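Local atomic coordinates of general negative regulator of transcription subunit 2 (PDB entry 4BY6), a protein that serves as a core subunit required for the integrity of the CCR4-NOT complex, which acts in mRNA deadenylation and in repressing transcription. Residues 100-105 with 127-131; 110-114 with 171-176; 162-168 with 181-187. The contacts are given in a common frame with arbitrary orientation. Residue numbers count along the deposited sequence, not the author numbering.

Contact 1 of 3, residues 100-105 with 127-131; sequences DQQRVA and LTYLE
Residues 100-105 hold a short helical turn, 101-104. Residues 127-131 are one regular turn inside helix 123-134. The register pairs Q101 with L127 (CA to CA 6.6 Å), V104 with T128 (7.0 Å) and A105 with E131 (6.7 Å). No hydrogen bond crosses, and 313 Å² is buried.

D100 sits at the N-cap position, but its side chain makes no capping bond. Its CB lies 3.5 Å from CD1 of L127. Its carboxylate turns back along its own segment, where OD1 takes NH2 of R103 at 2.9 Å in a salt bridge; OD2 accepts from the backbone of S96. At Q101, CG rests 4.1 Å from CD2 of L127. Its amide nitrogen turns to the backbone oxygen of I97.

V104, with chi1 t, points toward the other helix and is gripped from three positions. Its CG2 is 4.1 Å from CD1 of L127, which has the m,t rotamer. Its CG1 is 4.2 Å from CG2 of T128 and also 4.2 Å from CB of E131. A105 ends the segment with CB 4.1 Å from OE1 of E131. OE2 of that glutamate belongs to a salt bridge with R135.

L112 of helix 109-118 packs against V104, T128 and E131. This is helix-helix packing among the three helices 101-104, 109-118 and 123-134 of the NOT2/NOT3/NOT5 C-terminal region.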
loop_
_atom_site.group_PDB
_atom_site.type_symbol
_atom_site.label_atom_id
_atom_site.label_comp_id
_atom_site.label_asym_id
_atom_site.label_seq_id
_atom_site.Cartn_x
_atom_site.Cartn_y
_atom_site.Cartn_z
ATOM N N ASP E 100 13.460 28.454 32.090
ATOM C CA ASP E 100 13.796 27.341 31.226
ATOM C C ASP E 100 15.064 27.594 30.421
ATOM O O ASP E 100 15.439 26.777 29.575
ATOM C CB ASP E 100 12.614 27.023 30.307
ATOM C CG ASP E 100 11.421 26.460 31.073
ATOM O OD1 ASP E 100 11.646 25.898 32.175
ATOM O OD2 ASP E 100 10.263 26.600 30.595
ATOM N N GLN E 101 15.762 28.687 30.712
ATOM C CA GLN E 101 16.966 29.010 29.944
ATOM C C GLN E 101 18.065 28.024 30.303
ATOM O O GLN E 101 18.816 27.606 29.427
ATOM C CB GLN E 101 17.433 30.440 30.199
ATOM C CG GLN E 101 16.321 31.453 30.043
ATOM C CD GLN E 101 16.800 32.855 29.739
ATOM O OE1 GLN E 101 17.988 33.083 29.479
ATOM N NE2 GLN E 101 15.874 33.817 29.799
ATOM N N GLN E 102 18.111 27.613 31.575
ATOM C CA GLN E 102 19.164 26.729 32.066
ATOM C C GLN E 102 19.103 25.365 31.379
ATOM O O GLN E 102 20.138 24.799 31.022
ATOM C CB GLN E 102 19.058 26.580 33.583
ATOM C CG GLN E 102 19.401 27.858 34.356
ATOM C CD GLN E 102 18.290 28.914 34.300
ATOM O OE1 GLN E 102 17.240 28.703 33.679
ATOM N NE2 GLN E 102 18.523 30.057 34.947
ATOM N N ARG E 103 17.901 24.847 31.155
ATOM C CA ARG E 103 17.771 23.626 30.371
ATOM C C ARG E 103 18.146 23.810 28.889
ATOM O O ARG E 103 18.861 22.970 28.315
ATOM C CB ARG E 103 16.355 23.103 30.460
ATOM C CG ARG E 103 16.193 22.069 31.501
ATOM C CD ARG E 103 14.849 21.443 31.391
ATOM N NE ARG E 103 13.790 22.422 31.542
ATOM C CZ ARG E 103 12.521 22.163 31.272
ATOM N NH1 ARG E 103 12.176 20.951 30.841
ATOM N NH2 ARG E 103 11.609 23.111 31.435
ATOM N N VAL E 104 17.688 24.908 28.280
ATOM C CA VAL E 104 17.918 25.112 26.852
ATOM C C VAL E 104 19.420 25.295 26.559
ATOM O O VAL E 104 19.949 24.813 25.555
ATOM C CB VAL E 104 17.107 26.296 26.335
ATOM C CG1 VAL E 104 17.414 26.570 24.881
ATOM C CG2 VAL E 104 15.642 26.001 26.476
ATOM N N ALA E 105 20.120 25.930 27.478
ATOM C CA ALA E 105 21.557 26.100 27.355
ATOM C C ALA E 105 22.340 24.794 27.221
ATOM O O ALA E 105 23.484 24.810 26.771
ATOM C CB ALA E 105 22.083 26.871 28.570
ATOM N N LEU E 127 13.083 30.958 23.344
ATOM C CA LEU E 127 14.255 30.640 24.132
ATOM C C LEU E 127 15.406 30.164 23.224
ATOM O O LEU E 127 16.566 30.553 23.412
ATOM C CB LEU E 127 13.907 29.603 25.198
ATOM C CG LEU E 127 13.053 30.082 26.384
ATOM C CD1 LEU E 127 13.016 29.016 27.444
ATOM C CD2 LEU E 127 13.541 31.395 27.000
ATOM N N THR E 128 15.090 29.357 22.221
ATOM C CA THR E 128 16.123 28.930 21.283
ATOM C C THR E 128 16.626 30.106 20.430
ATOM O O THR E 128 17.789 30.165 20.064
ATOM C CB THR E 128 15.630 27.799 20.367
ATOM O OG1 THR E 128 14.365 28.152 19.794
ATOM C CG2 THR E 128 15.477 26.519 21.171
ATOM N N TYR E 129 15.750 31.035 20.097
ATOM C CA TYR E 129 16.210 32.231 19.426
ATOM C C TYR E 129 17.221 32.982 20.303
ATOM O O TYR E 129 18.285 33.394 19.835
ATOM C CB TYR E 129 15.036 33.151 19.077
ATOM C CG TYR E 129 15.491 34.542 18.701
ATOM C CD1 TYR E 129 15.937 34.814 17.424
ATOM C CD2 TYR E 129 15.526 35.573 19.643
ATOM C CE1 TYR E 129 16.357 36.081 17.070
ATOM C CE2 TYR E 129 15.954 36.843 19.299
ATOM C CZ TYR E 129 16.369 37.091 18.008
ATOM O OH TYR E 129 16.813 38.341 17.638
ATOM N N LEU E 130 16.890 33.166 21.574
ATOM C CA LEU E 130 17.783 33.926 22.454
ATOM C C LEU E 130 19.121 33.227 22.665
ATOM O O LEU E 130 20.169 33.877 22.701
ATOM C CB LEU E 130 17.120 34.175 23.801
ATOM C CG LEU E 130 15.871 35.041 23.725
ATOM C CD1 LEU E 130 15.145 34.989 25.035
ATOM C CD2 LEU E 130 16.229 36.458 23.359
ATOM N N GLU E 131 19.071 31.903 22.797
ATOM C CA GLU E 131 20.267 31.100 23.016
ATOM C C GLU E 131 21.161 31.070 21.767
ATOM O O GLU E 131 22.392 31.161 21.849
ATOM C CB GLU E 131 19.870 29.695 23.431
ATOM C CG GLU E 131 21.023 28.759 23.631
ATOM C CD GLU E 131 21.875 29.102 24.833
ATOM O OE1 GLU E 131 21.379 29.775 25.763
ATOM O OE2 GLU E 131 23.054 28.687 24.839
#

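Contact 2 of 3, residues 110-114 with 171-176; sequences ETLFF and FDPQRW
Residues 110-114 form one helical turn within helix 109-118. Residues 171-176 leave strand 163-172 at D172 and turn back through P173, Q174 and R175, with helical phi/psi, to W176 at 49/60. The nearest CA pairs are F113 with P173 (7.6 Å) and E110 with W176 (8.1 Å).

F113 (chi1 m) is the main bump of the helix. Its ring lies over one face of the F171 ring (chi1 t) in an offset stack, with centroids 4.3 Å apart and planes at 20°. F113 CD2 comes to 3.3 Å from F171 CD2. Here the helical part of the NOT2/NOT3/NOT5 C-terminal region packs on its antiparallel sheet; W137 and W146 also meet the F113 ring.

W176, with chi1 near -143°, brings its indole against the helix. Its CH2 enters the hollow between F113 and F114, 4.4 Å from F113 CB and 3.8 Å from both N and CB of F114. The aliphatic part of E110 closes the other end: its CG is 3.4 Å from W176 NE1 and 4.0 Å from F171 CE1.

D172 holds the turn: OD1 accepts from Q174 N at 3.0 Å, an Asx turn, and OD2 takes R175 NE at 2.7 Å in a salt bridge.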
loop_
_atom_site.group_PDB
_atom_site.type_symbol
_atom_site.label_atom_id
_atom_site.label_comp_id
_atom_site.label_asym_id
_atom_site.label_seq_id
_atom_site.Cartn_x
_atom_site.Cartn_y
_atom_site.Cartn_z
ATOM N N GLU E 110 22.336 22.413 16.796
ATOM C CA GLU E 110 21.371 21.697 15.962
ATOM C C GLU E 110 20.075 21.439 16.705
ATOM O O GLU E 110 18.997 21.655 16.150
ATOM C CB GLU E 110 21.927 20.375 15.463
ATOM C CG GLU E 110 22.553 20.439 14.113
ATOM C CD GLU E 110 24.040 20.461 14.206
ATOM O OE1 GLU E 110 24.549 21.007 15.222
ATOM O OE2 GLU E 110 24.693 19.926 13.278
ATOM N N THR E 111 20.163 21.009 17.962
ATOM C CA THR E 111 18.932 20.770 18.717
ATOM C C THR E 111 18.075 22.036 18.850
ATOM O O THR E 111 16.843 21.976 18.691
ATOM C CB THR E 111 19.255 20.177 20.090
ATOM O OG1 THR E 111 19.765 18.858 19.878
ATOM C CG2 THR E 111 18.004 20.081 20.979
ATOM N N LEU E 112 18.726 23.182 19.073
ATOM C CA LEU E 112 18.033 24.471 19.131
ATOM C C LEU E 112 17.376 24.815 17.773
ATOM O O LEU E 112 16.227 25.307 17.722
ATOM C CB LEU E 112 19.003 25.580 19.523
ATOM C CG LEU E 112 19.839 25.444 20.791
ATOM C CD1 LEU E 112 20.841 26.585 20.841
ATOM C CD2 LEU E 112 18.950 25.452 22.011
ATOM N N PHE E 113 18.097 24.550 16.681
ATOM C CA PHE E 113 17.531 24.763 15.357
ATOM C C PHE E 113 16.252 23.932 15.181
ATOM O O PHE E 113 15.228 24.424 14.696
ATOM C CB PHE E 113 18.536 24.397 14.271
ATOM C CG PHE E 113 19.685 25.343 14.155
ATOM C CD1 PHE E 113 19.521 26.692 14.423
ATOM C CD2 PHE E 113 20.932 24.881 13.745
ATOM C CE1 PHE E 113 20.586 27.568 14.287
ATOM C CE2 PHE E 113 22.012 25.748 13.611
ATOM C CZ PHE E 113 21.850 27.087 13.888
ATOM N N PHE E 114 16.340 22.659 15.555
ATOM C CA PHE E 114 15.213 21.743 15.484
ATOM C C PHE E 114 13.987 22.303 16.212
ATOM O O PHE E 114 12.885 22.392 15.651
ATOM C CB PHE E 114 15.602 20.406 16.087
ATOM C CG PHE E 114 14.520 19.393 16.046
ATOM C CD1 PHE E 114 14.440 18.496 14.985
ATOM C CD2 PHE E 114 13.577 19.323 17.074
ATOM C CE1 PHE E 114 13.430 17.540 14.931
ATOM C CE2 PHE E 114 12.552 18.365 17.036
ATOM C CZ PHE E 114 12.483 17.473 15.965
ATOM N N PHE E 171 22.746 27.599 8.273
ATOM C CA PHE E 171 22.204 26.278 8.570
ATOM C C PHE E 171 21.007 25.977 7.682
ATOM O O PHE E 171 20.054 26.753 7.621
ATOM C CB PHE E 171 21.832 26.130 10.056
ATOM C CG PHE E 171 21.306 24.763 10.402
ATOM C CD1 PHE E 171 22.167 23.668 10.468
ATOM C CD2 PHE E 171 19.947 24.559 10.636
ATOM C CE1 PHE E 171 21.680 22.390 10.766
ATOM C CE2 PHE E 171 19.459 23.288 10.947
ATOM C CZ PHE E 171 20.329 22.199 11.010
ATOM N N ASP E 172 21.083 24.829 7.017
ATOM C CA ASP E 172 20.054 24.310 6.120
ATOM C C ASP E 172 19.317 23.173 6.813
ATOM O O ASP E 172 19.830 22.052 6.896
ATOM C CB ASP E 172 20.705 23.820 4.815
ATOM C CG ASP E 172 19.698 23.338 3.759
ATOM O OD1 ASP E 172 18.497 23.105 4.060
ATOM O OD2 ASP E 172 20.148 23.174 2.600
ATOM N N PRO E 173 18.087 23.450 7.267
ATOM C CA PRO E 173 17.271 22.521 8.069
ATOM C C PRO E 173 16.720 21.359 7.241
ATOM O O PRO E 173 16.273 20.372 7.825
ATOM C CB PRO E 173 16.118 23.401 8.577
ATOM C CG PRO E 173 16.431 24.828 8.092
ATOM C CD PRO E 173 17.354 24.679 6.924
ATOM N N GLN E 174 16.741 21.474 5.913
ATOM C CA GLN E 174 16.271 20.381 5.062
ATOM C C GLN E 174 17.378 19.359 4.808
ATOM O O GLN E 174 17.122 18.161 4.718
ATOM C CB GLN E 174 15.743 20.916 3.732
ATOM C CG GLN E 174 14.462 21.709 3.865
ATOM C CD GLN E 174 13.318 20.853 4.339
ATOM O OE1 GLN E 174 13.323 19.635 4.159
ATOM N NE2 GLN E 174 12.326 21.481 4.962
ATOM N N ARG E 175 18.616 19.830 4.719
ATOM C CA ARG E 175 19.751 18.929 4.555
ATOM C C ARG E 175 20.465 18.633 5.886
ATOM O O ARG E 175 21.381 17.781 5.949
ATOM C CB ARG E 175 20.742 19.503 3.553
ATOM C CG ARG E 175 20.265 19.457 2.139
ATOM C CD ARG E 175 21.258 20.138 1.219
ATOM N NE ARG E 175 20.667 21.346 0.652
ATOM C CZ ARG E 175 20.035 21.386 -0.517
ATOM N NH1 ARG E 175 19.925 20.286 -1.255
ATOM N NH2 ARG E 175 19.519 22.528 -0.951
ATOM N N TRP E 176 20.055 19.349 6.933
ATOM C CA TRP E 176 20.694 19.244 8.239
ATOM C C TRP E 176 22.211 19.368 8.061
ATOM O O TRP E 176 22.981 18.461 8.346
ATOM C CB TRP E 176 20.310 17.936 8.934
ATOM C CG TRP E 176 20.147 18.160 10.381
ATOM C CD1 TRP E 176 20.949 17.698 11.384
ATOM C CD2 TRP E 176 19.144 18.968 11.007
ATOM N NE1 TRP E 176 20.490 18.155 12.601
ATOM C CE2 TRP E 176 19.386 18.942 12.391
ATOM C CE3 TRP E 176 18.056 19.690 10.533
ATOM C CZ2 TRP E 176 18.579 19.616 13.299
ATOM C CZ3 TRP E 176 17.262 20.363 11.434
ATOM C CH2 TRP E 176 17.522 20.330 12.796
#

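Contact 3 of 3, residues 162-168 with 181-187; sequences LSERGSY and RDFLLFY
Residues 162-168 and 181-187 lie on the two arms of an antiparallel beta hairpin, strands 163-172 and 177-186. The N-to-C directions of segments 163-168 and 181-186 differ by 158°, and their axes approach to 4.7 Å. R181 with Y168, F183 with G166 and L185 with E164 are hydrogen-bonded pairs, each with two backbone N-H...O bonds, N to O 2.9 to 3.0 Å. D182, L184 and F186 face S167, R165 and S163 in non-hydrogen-bonded pairs.

D182 OD1 is 3.9 Å from S167 CB. F183 CB is 3.7 Å from Y168 CD2; an ideal CB on G166 would clash with Y168 OH. L184 CD1 lies 3.8 Å from S163 OG, which hydrogen-bonds S158 OG. L185 CD2 is 3.9 Å from Y168 CZ. F186 receives S163 CB over its ring face, 3.8 Å from the centroid.

Y187 N hydrogen-bonds L162 O at 3.1 Å. With E164 chi1 p and Y168 chi1 m, Y187 OH donates to E164 OE1 at a very short 2.4 Å and Y168 OH to E164 OE2 at 2.6 Å.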
loop_
_atom_site.group_PDB
_atom_site.type_symbol
_atom_site.label_atom_id
_atom_site.label_comp_id
_atom_site.label_asym_id
_atom_site.label_seq_id
_atom_site.Cartn_x
_atom_site.Cartn_y
_atom_site.Cartn_z
ATOM N N LEU E 162 25.194 49.917 5.177
ATOM C CA LEU E 162 23.942 49.173 5.281
ATOM C C LEU E 162 24.143 47.665 5.087
ATOM O O LEU E 162 23.229 46.856 5.317
ATOM C CB LEU E 162 22.935 49.711 4.271
ATOM C CG LEU E 162 22.660 51.207 4.393
ATOM C CD1 LEU E 162 21.691 51.605 3.290
ATOM C CD2 LEU E 162 22.120 51.549 5.773
ATOM N N SER E 163 25.360 47.292 4.712
ATOM C CA SER E 163 25.676 45.899 4.465
ATOM C C SER E 163 27.142 45.601 4.727
ATOM O O SER E 163 27.965 46.513 4.850
ATOM C CB SER E 163 25.324 45.533 3.024
ATOM O OG SER E 163 26.030 46.365 2.124
ATOM N N GLU E 164 27.464 44.316 4.814
ATOM C CA GLU E 164 28.854 43.902 4.906
ATOM C C GLU E 164 29.038 42.707 4.010
ATOM O O GLU E 164 28.100 41.933 3.793
ATOM C CB GLU E 164 29.255 43.562 6.344
ATOM C CG GLU E 164 28.494 42.405 6.936
ATOM C CD GLU E 164 28.872 42.115 8.373
ATOM O OE1 GLU E 164 29.161 43.086 9.115
ATOM O OE2 GLU E 164 28.842 40.924 8.776
ATOM N N ARG E 165 30.246 42.551 3.487
ATOM C CA ARG E 165 30.535 41.404 2.658
ATOM C C ARG E 165 31.472 40.507 3.423
ATOM O O ARG E 165 32.501 40.957 3.918
ATOM C CB ARG E 165 31.123 41.842 1.320
ATOM C CG ARG E 165 31.085 40.767 0.301
ATOM C CD ARG E 165 31.949 41.102 -0.873
ATOM N NE ARG E 165 32.452 39.872 -1.461
ATOM C CZ ARG E 165 33.259 39.822 -2.507
ATOM N NH1 ARG E 165 33.648 40.945 -3.104
ATOM N NH2 ARG E 165 33.669 38.646 -2.955
ATOM N N GLY E 166 31.105 39.240 3.559
ATOM C CA GLY E 166 31.912 38.345 4.369
ATOM C C GLY E 166 31.632 36.878 4.167
ATOM O O GLY E 166 30.791 36.502 3.357
ATOM N N SER E 167 32.331 36.044 4.926
ATOM C CA SER E 167 32.146 34.606 4.855
ATOM C C SER E 167 31.290 34.122 6.020
ATOM O O SER E 167 31.529 34.483 7.167
ATOM C CB SER E 167 33.490 33.897 4.846
ATOM O OG SER E 167 33.288 32.503 4.784
ATOM N N TYR E 168 30.292 33.299 5.718
ATOM C CA TYR E 168 29.320 32.889 6.717
ATOM C C TYR E 168 29.033 31.417 6.584
ATOM O O TYR E 168 29.331 30.806 5.567
ATOM C CB TYR E 168 28.020 33.690 6.571
ATOM C CG TYR E 168 28.244 35.173 6.619
ATOM C CD1 TYR E 168 28.248 35.854 7.830
ATOM C CD2 TYR E 168 28.492 35.893 5.463
ATOM C CE1 TYR E 168 28.473 37.223 7.883
ATOM C CE2 TYR E 168 28.729 37.249 5.508
ATOM C CZ TYR E 168 28.712 37.910 6.718
ATOM O OH TYR E 168 28.934 39.268 6.761
ATOM N N ARG E 181 29.407 30.050 2.798
ATOM C CA ARG E 181 29.004 30.908 1.694
ATOM C C ARG E 181 29.628 32.311 1.808
ATOM O O ARG E 181 29.643 32.905 2.892
ATOM C CB ARG E 181 27.491 31.017 1.687
ATOM C CG ARG E 181 26.905 31.554 0.445
ATOM C CD ARG E 181 25.430 31.814 0.640
ATOM N NE ARG E 181 24.675 30.657 1.122
ATOM C CZ ARG E 181 24.127 29.741 0.333
ATOM N NH1 ARG E 181 24.295 29.831 -0.984
ATOM N NH2 ARG E 181 23.428 28.735 0.863
ATOM N N ASP E 182 30.147 32.837 0.701
ATOM C CA ASP E 182 30.540 34.244 0.652
ATOM C C ASP E 182 29.282 35.034 0.359
ATOM O O ASP E 182 28.502 34.682 -0.522
ATOM C CB ASP E 182 31.599 34.513 -0.409
ATOM C CG ASP E 182 32.942 33.921 -0.042
ATOM O OD1 ASP E 182 33.524 34.347 0.981
ATOM O OD2 ASP E 182 33.427 33.044 -0.788
ATOM N N PHE E 183 29.031 36.069 1.133
ATOM C CA PHE E 183 27.702 36.628 1.094
ATOM C C PHE E 183 27.728 38.125 1.319
ATOM O O PHE E 183 28.534 38.633 2.129
ATOM C CB PHE E 183 26.843 35.937 2.135
ATOM C CG PHE E 183 25.380 36.090 1.925
ATOM C CD1 PHE E 183 24.692 35.230 1.090
ATOM C CD2 PHE E 183 24.675 37.071 2.590
ATOM C CE1 PHE E 183 23.332 35.360 0.914
ATOM C CE2 PHE E 183 23.325 37.193 2.429
ATOM C CZ PHE E 183 22.652 36.350 1.584
ATOM N N LEU E 184 26.866 38.824 0.575
ATOM C CA LEU E 184 26.616 40.236 0.805
ATOM C C LEU E 184 25.388 40.333 1.679
ATOM O O LEU E 184 24.286 40.054 1.254
ATOM C CB LEU E 184 26.418 41.004 -0.495
ATOM C CG LEU E 184 26.031 42.459 -0.240
ATOM C CD1 LEU E 184 27.225 43.227 0.288
ATOM C CD2 LEU E 184 25.529 43.092 -1.491
ATOM N N LEU E 185 25.611 40.724 2.918
ATOM C CA LEU E 185 24.618 40.656 3.971
ATOM C C LEU E 185 24.125 42.030 4.383
ATOM O O LEU E 185 24.926 42.894 4.758
ATOM C CB LEU E 185 25.233 39.964 5.177
ATOM C CG LEU E 185 24.363 40.011 6.409
ATOM C CD1 LEU E 185 23.108 39.185 6.142
ATOM C CD2 LEU E 185 25.181 39.469 7.551
ATOM N N PHE E 186 22.814 42.221 4.351
ATOM C CA PHE E 186 22.226 43.500 4.716
ATOM C C PHE E 186 21.742 43.488 6.144
ATOM O O PHE E 186 20.983 42.603 6.521
ATOM C CB PHE E 186 21.075 43.849 3.775
ATOM C CG PHE E 186 21.529 44.429 2.479
ATOM C CD1 PHE E 186 21.901 43.609 1.422
ATOM C CD2 PHE E 186 21.625 45.807 2.320
ATOM C CE1 PHE E 186 22.341 44.158 0.217
ATOM C CE2 PHE E 186 22.067 46.353 1.125
ATOM C CZ PHE E 186 22.422 45.521 0.075
ATOM N N TYR E 187 22.164 44.481 6.929
ATOM C CA TYR E 187 21.865 44.484 8.355
ATOM C C TYR E 187 20.367 44.609 8.678
ATOM O O TYR E 187 19.932 44.069 9.686
ATOM C CB TYR E 187 22.623 45.604 9.040
ATOM C CG TYR E 187 24.137 45.516 8.942
ATOM C CD1 TYR E 187 24.838 44.461 9.514
ATOM C CD2 TYR E 187 24.863 46.497 8.281
ATOM C CE1 TYR E 187 26.224 44.390 9.424
ATOM C CE2 TYR E 187 26.242 46.430 8.181
ATOM C CZ TYR E 187 26.926 45.373 8.756
ATOM O OH TYR E 187 28.317 45.317 8.679
#

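Overall arrangement
From the N terminus, a long extended arm leads to the compact C-terminal part that holds all three contacts. Contact 1 opens at helix 101-104. The chain then runs through helix 109-118, where contact 2 opens, and contact 1 closes on helix 123-134. The loop closed by contact 1 is mostly helical, with no strand. Contact 2 closes at the end of strand 163-172 and the turn after it, so it crosses contact 1 and ties helices to sheet. The two touch through L112 of contact 2. Contact 3 opens before contact 2 closes and crosses it. Both use strand 163-172, which contact 3 joins to strand 177-186 as a hairpin. Contacts 1 and 3 lie in series, their centres about 27 Å apart.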